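Local coordinates for probable oxidoreductase (Pseudomonas aeruginosa, PDB 4B7C), which is probably an NADP-dependent oxidoreductase of the medium-chain dehydrogenase/reductase family, with a Rossmann fold for its cofactor, at residues G150-I155 / G218-F223. Numbering follows the deposited sequence.
Sequences GETVVI and GIDVFF
Asp220 holds CG anti to its own carbonyl carbon (chi1 -64°), which carries the carboxylate across to the backbone of Thr152; Val154, with CG1 anti to its N (chi1 173°), sets CG1 against Phe222 and CG2 against Ile219. At the N-terminal ends of these neighbouring parallel strands a side-chain carboxylate takes the N-H of Thr152, before the regular backbone bonds take over. Thr152 N donates a nearly straight 2.8 Å bond to the anti lone pair of Asp220 OD2. Thr152 O is gripped twice, by Asp220 N at 2.9 Å and Val221 N at 3.1 Å. Asp220 therefore holds both sides of the Thr152 backbone, where segment 218-223 turns a corner. The Glu151 carboxylate stacks almost parallel on that of Asp220, a closeness of like charges that the salt bridge from Glu151 OE1 to Arg243 would be expected to ease; the backbone N of Lys148 also hydrogen-bonds to OE1. Beyond, the regular parallel ladder continues with Val154 N to Val221 O and Phe223 N to Val154 O, both 2.8 Å. Val154 CG2 packs 3.6 Å from Ile219 CG2, and Phe222 turns its ring edge to Val154 O, with CD1 at 3.3 Å. These are the two central strands of the six-stranded Rossmann sheet, flanked by strands 176-181 and 242-246; helix 228-235 covers Ile219 and Phe222, and helix 161-172 covers Ile155 and Phe223 on the opposite face.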
# COMPACT_ATOMS: atom_id res chain seq x y z
N GLY B 150 18.93 -10.21 9.21
CA GLY B 150 18.94 -9.23 10.30
C GLY B 150 17.71 -8.34 10.39
O GLY B 150 17.53 -7.61 11.36
N GLU B 151 16.84 -8.41 9.38
CA GLU B 151 15.60 -7.62 9.41
C GLU B 151 14.60 -8.23 10.38
O GLU B 151 14.65 -9.42 10.69
CB GLU B 151 14.96 -7.51 8.02
CG GLU B 151 15.71 -6.57 7.08
CD GLU B 151 14.96 -6.31 5.77
OE1 GLU B 151 14.25 -7.22 5.27
OE2 GLU B 151 15.08 -5.20 5.23
N THR B 152 13.70 -7.39 10.86
CA THR B 152 12.63 -7.83 11.75
C THR B 152 11.35 -8.08 10.95
O THR B 152 10.82 -7.18 10.29
CB THR B 152 12.38 -6.81 12.88
OG1 THR B 152 13.55 -6.73 13.71
CG2 THR B 152 11.21 -7.23 13.75
N VAL B 153 10.89 -9.32 11.02
CA VAL B 153 9.69 -9.76 10.34
C VAL B 153 8.61 -10.06 11.35
O VAL B 153 8.79 -10.86 12.27
CB VAL B 153 9.96 -11.03 9.51
CG1 VAL B 153 8.69 -11.49 8.82
CG2 VAL B 153 11.05 -10.75 8.49
N VAL B 154 7.47 -9.40 11.19
CA VAL B 154 6.30 -9.66 12.01
C VAL B 154 5.22 -10.37 11.20
O VAL B 154 4.95 -10.04 10.03
CB VAL B 154 5.74 -8.36 12.60
CG1 VAL B 154 4.42 -8.63 13.32
CG2 VAL B 154 6.76 -7.71 13.53
N ILE B 155 4.63 -11.39 11.82
CA ILE B 155 3.66 -12.23 11.16
C ILE B 155 2.35 -12.26 11.93
O ILE B 155 2.32 -12.66 13.10
CB ILE B 155 4.22 -13.68 11.01
CG1 ILE B 155 5.73 -13.70 10.64
CG2 ILE B 155 3.32 -14.49 10.08
CD1 ILE B 155 6.05 -14.65 9.52
N GLY B 218 12.01 -1.49 15.16
CA GLY B 218 10.91 -1.36 14.21
C GLY B 218 10.65 -2.62 13.39
O GLY B 218 11.34 -3.64 13.54
N ILE B 219 9.64 -2.56 12.52
CA ILE B 219 9.20 -3.71 11.73
C ILE B 219 9.53 -3.51 10.23
O ILE B 219 9.04 -2.58 9.60
CB ILE B 219 7.69 -3.96 11.90
CG1 ILE B 219 7.35 -4.17 13.39
CG2 ILE B 219 7.23 -5.17 11.09
CD1 ILE B 219 5.87 -4.17 13.65
N ASP B 220 10.38 -4.38 9.70
CA ASP B 220 10.83 -4.29 8.30
C ASP B 220 9.88 -4.98 7.33
O ASP B 220 9.69 -4.52 6.20
CB ASP B 220 12.20 -4.93 8.14
CG ASP B 220 13.27 -4.19 8.91
OD1 ASP B 220 13.51 -3.01 8.58
OD2 ASP B 220 13.85 -4.78 9.85
N VAL B 221 9.34 -6.12 7.75
CA VAL B 221 8.36 -6.84 6.94
C VAL B 221 7.19 -7.23 7.81
O VAL B 221 7.38 -7.82 8.88
CB VAL B 221 8.93 -8.12 6.30
CG1 VAL B 221 7.83 -8.86 5.55
CG2 VAL B 221 10.09 -7.78 5.38
N PHE B 222 6.00 -6.88 7.36
CA PHE B 222 4.78 -7.36 7.99
C PHE B 222 4.04 -8.27 7.02
O PHE B 222 3.59 -7.86 5.94
CB PHE B 222 3.88 -6.21 8.46
CG PHE B 222 2.60 -6.67 9.11
CD1 PHE B 222 2.60 -7.70 10.04
CD2 PHE B 222 1.40 -6.07 8.80
CE1 PHE B 222 1.42 -8.12 10.63
CE2 PHE B 222 0.22 -6.47 9.39
CZ PHE B 222 0.23 -7.51 10.30
N PHE B 223 3.91 -9.53 7.44
CA PHE B 223 3.17 -10.54 6.71
C PHE B 223 1.79 -10.58 7.31
O PHE B 223 1.60 -11.10 8.42
CB PHE B 223 3.87 -11.91 6.83
CG PHE B 223 3.40 -12.96 5.84
CD1 PHE B 223 2.12 -13.46 5.89
CD2 PHE B 223 4.26 -13.47 4.89
CE1 PHE B 223 1.69 -14.42 4.99
CE2 PHE B 223 3.85 -14.43 3.98
CZ PHE B 223 2.56 -14.89 4.02